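Local coordinates for protein glutathione transferase (Lolium rigidum, PDB 6ZB6) that probably conjugates glutathione to herbicides and other xenobiotics as a phi class glutathione transferase, and here holds S-(p-nitrobenzyl)glutathione, at residues V32-D35 against M39-K42; H107-A112 against L170-Y175; C120-M125 against T176-A181. One frame throughout, in Å; residues are numbered along the deposited sequence.

Contact 1: V32-D35 against M39-K42. With GTB (S-(p-nitrobenzyl)glutathione), chain G.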
loop_
_atom_site.group_PDB
_atom_site.type_symbol
_atom_site.label_atom_id
_atom_site.label_comp_id
_atom_site.label_asym_id
_atom_site.label_seq_id
_atom_site.Cartn_x
_atom_site.Cartn_y
_atom_site.Cartn_z
ATOM N N VAL A 32 11.832 -7.058 -10.544
ATOM C CA VAL A 32 11.825 -8.168 -11.491
ATOM C C VAL A 32 10.382 -8.373 -11.936
ATOM O O VAL A 32 9.535 -8.811 -11.151
ATOM C CB VAL A 32 12.414 -9.447 -10.881
ATOM C CG1 VAL A 32 12.454 -10.575 -11.922
ATOM C CG2 VAL A 32 13.820 -9.189 -10.303
ATOM N N ASP A 33 10.095 -8.031 -13.188
ATOM C CA ASP A 33 8.740 -8.155 -13.711
ATOM C C ASP A 33 8.372 -9.622 -13.885
ATOM O O ASP A 33 9.231 -10.489 -14.064
ATOM C CB ASP A 33 8.606 -7.425 -15.051
ATOM C CG ASP A 33 7.195 -6.904 -15.304
ATOM O OD1 ASP A 33 6.231 -7.398 -14.677
ATOM O OD2 ASP A 33 7.051 -5.986 -16.140
ATOM N N MET A 34 7.074 -9.895 -13.824
ATOM C CA MET A 34 6.565 -11.255 -13.888
ATOM C C MET A 34 5.298 -11.283 -14.724
ATOM O O MET A 34 4.460 -10.384 -14.626
ATOM C CB MET A 34 6.285 -11.797 -12.494
ATOM C CG MET A 34 7.540 -11.902 -11.662
ATOM S SD MET A 34 7.166 -12.471 -10.018
ATOM C CE MET A 34 6.577 -14.120 -10.385
ATOM N N ASP A 35 5.165 -12.330 -15.527
ATOM C CA ASP A 35 4.117 -12.430 -16.537
ATOM C C ASP A 35 2.949 -13.218 -15.963
ATOM O O ASP A 35 2.954 -14.451 -15.975
ATOM C CB ASP A 35 4.662 -13.093 -17.795
ATOM C CG ASP A 35 3.697 -13.008 -18.962
ATOM O OD1 ASP A 35 2.530 -12.613 -18.748
ATOM O OD2 ASP A 35 4.114 -13.335 -20.088
ATOM N N MET A 39 1.034 -17.190 -15.812
ATOM C CA MET A 39 0.937 -17.600 -14.407
ATOM C C MET A 39 2.321 -17.806 -13.798
ATOM O O MET A 39 2.565 -18.780 -13.077
ATOM C CB MET A 39 0.076 -18.860 -14.251
ATOM C CG MET A 39 -1.325 -18.726 -14.830
ATOM S SD MET A 39 -2.350 -17.545 -13.930
ATOM C CE MET A 39 -2.658 -18.501 -12.443
ATOM N N GLU A 40 3.237 -16.878 -14.096
ATOM C CA GLU A 40 4.618 -17.027 -13.643
ATOM C C GLU A 40 4.710 -17.062 -12.125
ATOM O O GLU A 40 5.622 -17.686 -11.566
ATOM C CB GLU A 40 5.479 -15.897 -14.200
ATOM C CG GLU A 40 6.954 -16.103 -13.972
ATOM C CD GLU A 40 7.813 -15.038 -14.623
ATOM O OE1 GLU A 40 7.317 -14.299 -15.508
ATOM O OE2 GLU A 40 8.994 -14.948 -14.238
ATOM N N HIS A 41 3.773 -16.416 -11.441
ATOM C CA HIS A 41 3.747 -16.459 -9.986
ATOM C C HIS A 41 3.404 -17.839 -9.434
ATOM O O HIS A 41 3.587 -18.064 -8.229
ATOM C CB HIS A 41 2.757 -15.412 -9.467
ATOM C CG HIS A 41 1.361 -15.604 -9.972
ATOM N ND1 HIS A 41 1.030 -15.494 -11.306
ATOM C CD2 HIS A 41 0.214 -15.905 -9.322
ATOM C CE1 HIS A 41 -0.262 -15.724 -11.456
ATOM N NE2 HIS A 41 -0.783 -15.965 -10.267
ATOM N N LYS A 42 2.933 -18.770 -10.270
ATOM C CA LYS A 42 2.668 -20.145 -9.855
ATOM C C LYS A 42 3.711 -21.129 -10.376
ATOM O O LYS A 42 3.511 -22.345 -10.278
ATOM C CB LYS A 42 1.268 -20.584 -10.309
ATOM C CG LYS A 42 0.134 -19.685 -9.846
ATOM C CD LYS A 42 0.087 -19.630 -8.323
ATOM C CE LYS A 42 -1.224 -19.048 -7.816
ATOM N NZ LYS A 42 -1.187 -18.818 -6.341
HETATM N N1 GTB G . -0.606 -10.520 2.101
HETATM C CA1 GTB G . 0.127 -10.566 0.846
HETATM C C1 GTB G . 1.149 -9.419 0.814
HETATM O O11 GTB G . 0.866 -8.298 1.317
HETATM O O12 GTB G . 2.283 -9.582 0.287
HETATM C CB1 GTB G . -0.891 -10.434 -0.292
HETATM C CG1 GTB G . -0.135 -10.453 -1.620
HETATM C CD1 GTB G . -1.085 -10.560 -2.800
HETATM O OE1 GTB G . -2.268 -10.613 -2.649
HETATM N N2 GTB G . -0.517 -10.588 -4.125
HETATM C CA2 GTB G . -1.434 -10.694 -5.241
HETATM C C2 GTB G . -1.179 -12.021 -5.941
HETATM O O2 GTB G . -0.076 -12.419 -6.149
HETATM C CB2 GTB G . -1.203 -9.524 -6.201
HETATM S SG2 GTB G . -1.666 -7.972 -5.349
HETATM N N3 GTB G . -2.310 -12.823 -6.339
HETATM C CA3 GTB G . -2.067 -14.083 -7.012
HETATM C C3 GTB G . -2.710 -15.231 -6.240
HETATM O O31 GTB G . -2.955 -16.318 -6.833
HETATM O O32 GTB G . -2.993 -15.101 -5.017
HETATM C "C'" GTB G . -3.461 -7.984 -5.069
HETATM C "C1'" GTB G . -4.160 -8.076 -6.423
HETATM C "C2'" GTB G . -4.916 -9.195 -6.733
HETATM C "C3'" GTB G . -5.555 -9.287 -7.962
HETATM C "C4'" GTB G . -5.441 -8.255 -8.881
HETATM N N41 GTB G . -6.108 -8.348 -10.178
HETATM O O41 GTB G . -6.973 -9.419 -10.470
HETATM O O42 GTB G . -5.913 -7.520 -10.985
HETATM C "C5'" GTB G . -4.680 -7.135 -8.568
HETATM C "C6'" GTB G . -4.040 -7.042 -7.340
#
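Asp35 and Glu40 are joined by two hydrogen bonds that use both backbone polar atoms of Asp35. The first runs from Asp35 N to Glu40 OE1, 2.9 Å long and nearly straight at 167°, with the donor standing 40° out of the carboxylate plane. The second runs from Glu40 N back to Asp35 O, at 3.1 Å. Glu40 can make the first because its CG lies anti to the backbone N (chi1 -170°) and the chain stays extended, carrying the carboxylate to the backbone at Met34 and Asp35. Its OE1 also touches Met34 CA at 3.5 Å. The carboxylate of Asp35 is engaged elsewhere: its OD1 accepts the backbone N of Lys37, an Asx turn at the start of the connection. Lys42 N closes the next turn on Met39 O at 2.8 Å, and Glu40 O is taken by the hydroxyl of Ser43. Apolar contact comes from Met34, whose methyl CE rests 3.7 Å from His41 CA. His41 in turn sets its CD2 3.7 Å from CA3 of the ligand, while its ring stacks with Phe36. Lys42 NZ donates to ligand O31 at 3.1 Å and is also hydrogen-bonded to Gly53 O. The cross-bonded loop after strand 29-32 presents His41 and Lys42 to the glycyl end of glutathione, as in the G-site of the thioredoxin-like domain of glutathione transferases.

Contact 2: H107-A112 against L170-Y175. With NA (sodium ion), chain J.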
loop_
_atom_site.group_PDB
_atom_site.type_symbol
_atom_site.label_atom_id
_atom_site.label_comp_id
_atom_site.label_asym_id
_atom_site.label_seq_id
_atom_site.Cartn_x
_atom_site.Cartn_y
_atom_site.Cartn_z
ATOM N N HIS A 107 -6.701 -4.649 8.802
ATOM C CA HIS A 107 -7.879 -5.405 9.193
ATOM C C HIS A 107 -9.177 -4.622 9.265
ATOM O O HIS A 107 -10.231 -5.242 9.474
ATOM C CB HIS A 107 -7.637 -6.080 10.550
ATOM C CG HIS A 107 -6.484 -7.018 10.515
ATOM N ND1 HIS A 107 -6.506 -8.185 9.781
ATOM C CD2 HIS A 107 -5.243 -6.929 11.050
ATOM C CE1 HIS A 107 -5.341 -8.798 9.904
ATOM N NE2 HIS A 107 -4.556 -8.055 10.665
ATOM N N THR A 108 -9.147 -3.304 9.105
ATOM C CA THR A 108 -10.389 -2.545 9.168
ATOM C C THR A 108 -10.547 -1.675 7.924
ATOM O O THR A 108 -11.558 -1.780 7.221
ATOM C CB THR A 108 -10.426 -1.700 10.442
ATOM O OG1 THR A 108 -10.565 -2.563 11.576
ATOM C CG2 THR A 108 -11.594 -0.727 10.413
ATOM N N TYR A 109 -9.543 -0.848 7.623
ATOM C CA TYR A 109 -9.655 0.080 6.498
ATOM C C TYR A 109 -9.512 -0.651 5.171
ATOM O O TYR A 109 -10.363 -0.516 4.292
ATOM C CB TYR A 109 -8.607 1.187 6.638
ATOM C CG TYR A 109 -8.460 2.166 5.479
ATOM C CD1 TYR A 109 -7.703 1.848 4.361
ATOM C CD2 TYR A 109 -9.053 3.425 5.531
ATOM C CE1 TYR A 109 -7.543 2.759 3.306
ATOM C CE2 TYR A 109 -8.902 4.338 4.488
ATOM C CZ TYR A 109 -8.151 4.001 3.389
ATOM O OH TYR A 109 -7.999 4.892 2.361
ATOM N N ASN A 110 -8.453 -1.444 5.007
ATOM C CA ASN A 110 -8.296 -2.058 3.697
ATOM C C ASN A 110 -9.392 -3.079 3.396
ATOM O O ASN A 110 -9.814 -3.174 2.239
ATOM C CB ASN A 110 -6.921 -2.715 3.527
ATOM C CG ASN A 110 -6.543 -2.835 2.065
ATOM O OD1 ASN A 110 -6.536 -1.834 1.329
ATOM N ND2 ASN A 110 -6.290 -4.050 1.619
ATOM N N PRO A 111 -9.887 -3.859 4.367
ATOM C CA PRO A 111 -11.023 -4.745 4.056
ATOM C C PRO A 111 -12.280 -4.004 3.629
ATOM O O PRO A 111 -13.113 -4.580 2.919
ATOM C CB PRO A 111 -11.233 -5.518 5.364
ATOM C CG PRO A 111 -9.852 -5.622 5.914
ATOM C CD PRO A 111 -9.246 -4.259 5.641
ATOM N N ALA A 112 -12.443 -2.746 4.019
ATOM C CA ALA A 112 -13.597 -1.989 3.553
ATOM C C ALA A 112 -13.365 -1.345 2.193
ATOM O O ALA A 112 -14.304 -1.250 1.387
ATOM C CB ALA A 112 -13.966 -0.918 4.580
ATOM N N LEU A 170 1.718 5.357 5.436
ATOM C CA LEU A 170 2.150 5.002 4.089
ATOM C C LEU A 170 1.626 3.647 3.640
ATOM O O LEU A 170 1.520 3.416 2.430
ATOM C CB LEU A 170 3.672 5.073 3.992
ATOM C CG LEU A 170 4.231 6.451 4.377
ATOM C CD1 LEU A 170 5.731 6.538 4.096
ATOM C CD2 LEU A 170 3.485 7.589 3.653
ATOM N N ASN A 171 1.287 2.743 4.574
ATOM C CA ASN A 171 0.663 1.484 4.180
ATOM C C ASN A 171 -0.706 1.676 3.546
ATOM O O ASN A 171 -1.197 0.767 2.864
ATOM C CB ASN A 171 0.534 0.561 5.388
ATOM C CG ASN A 171 1.763 -0.320 5.569
ATOM O OD1 ASN A 171 2.159 -1.025 4.645
ATOM N ND2 ASN A 171 2.382 -0.264 6.750
ATOM N N HIS A 172 -1.333 2.838 3.752
ATOM C CA HIS A 172 -2.608 3.175 3.141
ATOM C C HIS A 172 -2.486 3.560 1.673
ATOM O O HIS A 172 -3.510 3.613 0.987
ATOM C CB HIS A 172 -3.270 4.327 3.916
ATOM C CG HIS A 172 -3.829 3.919 5.247
ATOM N ND1 HIS A 172 -3.041 3.724 6.364
ATOM C CD2 HIS A 172 -5.097 3.644 5.632
ATOM C CE1 HIS A 172 -3.803 3.367 7.381
ATOM N NE2 HIS A 172 -5.057 3.314 6.966
ATOM N N PHE A 173 -1.269 3.801 1.163
ATOM C CA PHE A 173 -1.149 4.363 -0.184
ATOM C C PHE A 173 -1.594 3.425 -1.304
ATOM O O PHE A 173 -2.421 3.834 -2.137
ATOM C CB PHE A 173 0.277 4.853 -0.427
ATOM C CG PHE A 173 0.594 4.993 -1.878
ATOM C CD1 PHE A 173 0.074 6.061 -2.608
ATOM C CD2 PHE A 173 1.355 4.039 -2.527
ATOM C CE1 PHE A 173 0.335 6.182 -3.950
ATOM C CE2 PHE A 173 1.625 4.146 -3.864
ATOM C CZ PHE A 173 1.110 5.230 -4.592
ATOM N N PRO A 174 -1.053 2.208 -1.439
ATOM C CA PRO A 174 -1.252 1.473 -2.707
ATOM C C PRO A 174 -2.694 1.166 -3.057
ATOM O O PRO A 174 -3.084 1.354 -4.219
ATOM C CB PRO A 174 -0.454 0.174 -2.493
ATOM C CG PRO A 174 0.528 0.505 -1.422
ATOM C CD PRO A 174 -0.163 1.477 -0.517
ATOM N N TYR A 175 -3.508 0.706 -2.105
ATOM C CA TYR A 175 -4.898 0.441 -2.471
ATOM C C TYR A 175 -5.699 1.729 -2.602
ATOM O O TYR A 175 -6.569 1.825 -3.469
ATOM C CB TYR A 175 -5.570 -0.485 -1.461
ATOM C CG TYR A 175 -5.155 -1.941 -1.576
ATOM C CD1 TYR A 175 -3.997 -2.387 -0.981
ATOM C CD2 TYR A 175 -5.938 -2.865 -2.270
ATOM C CE1 TYR A 175 -3.602 -3.706 -1.071
ATOM C CE2 TYR A 175 -5.560 -4.203 -2.363
ATOM C CZ TYR A 175 -4.383 -4.618 -1.758
ATOM O OH TYR A 175 -3.971 -5.938 -1.813
HETATM NA NA NA J . -13.272 -3.371 11.843
HETATM O O HOH W 1 -13.494 -5.643 10.398
#
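The ring of Tyr109 receives His172 on one face: CD2 of the imidazole sits over the ring centre, 3.4 Å from Tyr109 CD1. This is an edge-to-face (T-shaped) pair, with centroids 4.6 Å apart and planes at 69°. Tyr175 likewise has a flat group over one face, the amide of Asn110, turned 71° to the ring. Asn110 ND2 lies over the ring centre, 3.8 Å from Tyr175 CE1, and OD1 over the CG end of the same face, 3.2 Å from Tyr175 CG. With CG anti to the backbone N (chi1 -157°), Asn110 reaches over the face of Tyr175. The buried polar ends find partners beyond this pairing: Tyr109 OH with Thr176 OG1, His172 NE2 with Tyr150 OH and ND1 with Ala168 O, Tyr175 OH with Asn14 ND2. Both imidazole nitrogens are engaged, which should fix the rotation of the ring. Just before Tyr109, Thr108 OG1 binds a sodium ion at 2.8 Å, away from segment 170-175. Helix 92-127 meets the turn 170-173 and the first turn of helix 173-179 in the helical C-terminal domain of the glutathione transferase fold, and Tyr175 carries the interface into the ligand pocket.

Contact 3: C120-M125 against T176-A181. With GTB (S-(p-nitrobenzyl)glutathione), chain G.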
loop_
_atom_site.group_PDB
_atom_site.type_symbol
_atom_site.label_atom_id
_atom_site.label_comp_id
_atom_site.label_asym_id
_atom_site.label_seq_id
_atom_site.Cartn_x
_atom_site.Cartn_y
_atom_site.Cartn_z
ATOM N N CYS A 120 -14.465 -2.532 -9.044
ATOM C CA CYS A 120 -14.568 -1.443 -10.005
ATOM C C CYS A 120 -13.384 -1.392 -10.965
ATOM O O CYS A 120 -13.537 -0.894 -12.086
ATOM C CB CYS A 120 -14.677 -0.105 -9.263
ATOM S SG CYS A 120 -16.214 0.144 -8.368
ATOM N N LEU A 121 -12.226 -1.932 -10.569
ATOM C CA LEU A 121 -10.999 -1.838 -11.362
ATOM C C LEU A 121 -10.448 -3.211 -11.723
ATOM O O LEU A 121 -10.425 -3.563 -12.907
ATOM C CB LEU A 121 -9.956 -1.022 -10.598
ATOM C CG LEU A 121 -9.742 0.432 -10.994
ATOM C CD1 LEU A 121 -8.401 0.913 -10.451
ATOM C CD2 LEU A 121 -9.804 0.571 -12.503
ATOM N N PHE A 122 -10.001 -4.000 -10.738
ATOM C CA PHE A 122 -9.296 -5.247 -11.017
ATOM C C PHE A 122 -10.186 -6.236 -11.763
ATOM O O PHE A 122 -9.794 -6.772 -12.805
ATOM C CB PHE A 122 -8.796 -5.880 -9.713
ATOM C CG PHE A 122 -7.736 -5.073 -8.973
ATOM C CD1 PHE A 122 -6.972 -4.109 -9.622
ATOM C CD2 PHE A 122 -7.498 -5.306 -7.616
ATOM C CE1 PHE A 122 -6.002 -3.380 -8.933
ATOM C CE2 PHE A 122 -6.531 -4.587 -6.925
ATOM C CZ PHE A 122 -5.781 -3.619 -7.587
ATOM N N ASN A 123 -11.386 -6.499 -11.237
ATOM C CA ASN A 123 -12.246 -7.523 -11.834
ATOM C C ASN A 123 -12.598 -7.232 -13.288
ATOM O O ASN A 123 -12.394 -8.120 -14.133
ATOM C CB ASN A 123 -13.508 -7.716 -10.981
ATOM C CG ASN A 123 -13.265 -8.588 -9.759
ATOM O OD1 ASN A 123 -12.120 -8.852 -9.377
ATOM N ND2 ASN A 123 -14.348 -9.029 -9.130
ATOM N N PRO A 124 -13.113 -6.046 -13.663
ATOM C CA PRO A 124 -13.479 -5.847 -15.073
ATOM C C PRO A 124 -12.275 -5.754 -16.000
ATOM O O PRO A 124 -12.252 -6.399 -17.052
ATOM C CB PRO A 124 -14.283 -4.539 -15.051
ATOM C CG PRO A 124 -13.882 -3.852 -13.809
ATOM C CD PRO A 124 -13.535 -4.911 -12.821
ATOM N N MET A 125 -11.267 -4.967 -15.627
ATOM C CA MET A 125 -10.117 -4.774 -16.506
ATOM C C MET A 125 -9.232 -6.017 -16.541
ATOM O O MET A 125 -8.986 -6.594 -17.608
ATOM C CB MET A 125 -9.314 -3.556 -16.050
ATOM C CG MET A 125 -10.139 -2.294 -15.869
ATOM S SD MET A 125 -9.088 -0.865 -16.077
ATOM C CE MET A 125 -8.908 -1.024 -17.840
ATOM N N THR A 176 -5.452 2.719 -1.734
ATOM C CA THR A 176 -6.214 3.968 -1.828
ATOM C C THR A 176 -5.898 4.694 -3.127
ATOM O O THR A 176 -6.781 5.313 -3.733
ATOM C CB THR A 176 -5.922 4.867 -0.625
ATOM O OG1 THR A 176 -6.221 4.150 0.573
ATOM C CG2 THR A 176 -6.798 6.160 -0.645
ATOM N N PHE A 177 -4.639 4.626 -3.565
ATOM C CA PHE A 177 -4.269 5.165 -4.867
ATOM C C PHE A 177 -5.203 4.665 -5.967
ATOM O O PHE A 177 -5.716 5.454 -6.771
ATOM C CB PHE A 177 -2.824 4.799 -5.198
ATOM C CG PHE A 177 -2.390 5.283 -6.548
ATOM C CD1 PHE A 177 -2.204 6.634 -6.779
ATOM C CD2 PHE A 177 -2.215 4.395 -7.594
ATOM C CE1 PHE A 177 -1.825 7.094 -8.031
ATOM C CE2 PHE A 177 -1.832 4.848 -8.844
ATOM C CZ PHE A 177 -1.633 6.198 -9.059
ATOM N N TYR A 178 -5.443 3.352 -6.009
ATOM C CA TYR A 178 -6.305 2.779 -7.039
ATOM C C TYR A 178 -7.772 3.107 -6.795
ATOM O O TYR A 178 -8.532 3.293 -7.760
ATOM C CB TYR A 178 -6.100 1.265 -7.125
ATOM C CG TYR A 178 -4.858 0.879 -7.905
ATOM C CD1 TYR A 178 -4.588 1.454 -9.141
ATOM C CD2 TYR A 178 -3.956 -0.060 -7.409
ATOM C CE1 TYR A 178 -3.457 1.119 -9.863
ATOM C CE2 TYR A 178 -2.815 -0.408 -8.126
ATOM C CZ TYR A 178 -2.570 0.184 -9.358
ATOM O OH TYR A 178 -1.434 -0.145 -10.090
ATOM N N PHE A 179 -8.186 3.193 -5.528
ATOM C CA PHE A 179 -9.538 3.663 -5.224
ATOM C C PHE A 179 -9.808 5.016 -5.880
ATOM O O PHE A 179 -10.917 5.272 -6.374
ATOM C CB PHE A 179 -9.731 3.746 -3.702
ATOM C CG PHE A 179 -11.094 4.253 -3.281
ATOM C CD1 PHE A 179 -12.160 3.375 -3.126
ATOM C CD2 PHE A 179 -11.301 5.603 -3.030
ATOM C CE1 PHE A 179 -13.411 3.839 -2.734
ATOM C CE2 PHE A 179 -12.563 6.082 -2.644
ATOM C CZ PHE A 179 -13.618 5.193 -2.499
ATOM N N MET A 180 -8.798 5.893 -5.913
ATOM C CA MET A 180 -8.956 7.201 -6.545
ATOM C C MET A 180 -9.164 7.108 -8.047
ATOM O O MET A 180 -9.483 8.127 -8.675
ATOM C CB MET A 180 -7.747 8.097 -6.246
ATOM C CG MET A 180 -7.590 8.471 -4.771
ATOM S SD MET A 180 -9.119 9.129 -4.056
ATOM C CE MET A 180 -8.879 8.796 -2.314
ATOM N N ALA A 181 -9.011 5.924 -8.636
ATOM C CA ALA A 181 -9.325 5.709 -10.038
ATOM C C ALA A 181 -10.697 5.089 -10.252
ATOM O O ALA A 181 -11.082 4.848 -11.401
ATOM C CB ALA A 181 -8.257 4.833 -10.694
HETATM N N1 GTB G . -0.606 -10.520 2.101
HETATM C CA1 GTB G . 0.127 -10.566 0.846
HETATM C C1 GTB G . 1.149 -9.419 0.814
HETATM O O11 GTB G . 0.866 -8.298 1.317
HETATM O O12 GTB G . 2.283 -9.582 0.287
HETATM C CB1 GTB G . -0.891 -10.434 -0.292
HETATM C CG1 GTB G . -0.135 -10.453 -1.620
HETATM C CD1 GTB G . -1.085 -10.560 -2.800
HETATM O OE1 GTB G . -2.268 -10.613 -2.649
HETATM N N2 GTB G . -0.517 -10.588 -4.125
HETATM C CA2 GTB G . -1.434 -10.694 -5.241
HETATM C C2 GTB G . -1.179 -12.021 -5.941
HETATM O O2 GTB G . -0.076 -12.419 -6.149
HETATM C CB2 GTB G . -1.203 -9.524 -6.201
HETATM S SG2 GTB G . -1.666 -7.972 -5.349
HETATM N N3 GTB G . -2.310 -12.823 -6.339
HETATM C CA3 GTB G . -2.067 -14.083 -7.012
HETATM C C3 GTB G . -2.710 -15.231 -6.240
HETATM O O31 GTB G . -2.955 -16.318 -6.833
HETATM O O32 GTB G . -2.993 -15.101 -5.017
HETATM C "C'" GTB G . -3.461 -7.984 -5.069
HETATM C "C1'" GTB G . -4.160 -8.076 -6.423
HETATM C "C2'" GTB G . -4.916 -9.195 -6.733
HETATM C "C3'" GTB G . -5.555 -9.287 -7.962
HETATM C "C4'" GTB G . -5.441 -8.255 -8.881
HETATM N N41 GTB G . -6.108 -8.348 -10.178
HETATM O O41 GTB G . -6.973 -9.419 -10.470
HETATM O O42 GTB G . -5.913 -7.520 -10.985
HETATM C "C5'" GTB G . -4.680 -7.135 -8.568
HETATM C "C6'" GTB G . -4.040 -7.042 -7.340
#
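The carbonyl oxygen of Tyr178 is met from its own segment and from segment 120-125: it accepts the N-H of Ala181 at 2.8 Å, in the last turn of segment 176-181, and Leu121 CD1 touches it at 3.6 Å. That methyl lies 3.9 Å from Ala181 CB and 4.1 Å from Tyr178 CB, so a single branch of Leu121 fills the angle between the two residues. Phe122 meets Tyr178 differently. Its ring edge turns toward the tyrosine face, an offset edge-to-face pair with centroids 5.8 Å apart and planes at 75°; the closest atoms are Phe122 CZ and Tyr178 CD2, 4.0 Å apart. CG of Phe122 stands anti to the carbonyl carbon (chi1 -65°), a setting that brings the ring tip to Tyr178 and leaves a face for the ligand. Over the centre of that face lies C5' of the nitrobenzyl ring, 3.5 Å from Phe122 CD2, the two planes about 19° from parallel. Phe122 lines the part of the pocket that holds the S-substituent, consistent with the hydrophobic H-site of glutathione transferases. Tyr178 OH is hydrogen-bonded to Met11 O, tying this interface to the loop after strand 4-7. Segment 120-125 belongs to the C-terminal end of helix 92-127, beside helix 173-179; Met214 of helix 205-214 touches Tyr178, and Val117 of helix 92-127 touches both Phe122 and Tyr178.

Overall arrangement
Contact 1 is a partly exposed loop in the N-terminal domain and rests largely on hydrogen bonds, whereas contacts 2 and 3 are buried in the C-terminal helical domain: contact 2 pairs aromatic rings and an amide, contact 3 aromatic rings and aliphatic methyls. The latter two join the same pair, helix 92-127 and helix 173-179; their centres are about 13 Å apart, and a probable hydrogen bond between the hydroxyls of Tyr109 and Thr176 links them. Contact 1 touches neither, its nearest atoms being about 12 Å from contact 3. The bound S-(p-nitrobenzyl)glutathione bridges the separation: contact 1 holds its glycyl carboxylate through a lysine, while contact 3 offers a ring face to its nitrobenzyl group.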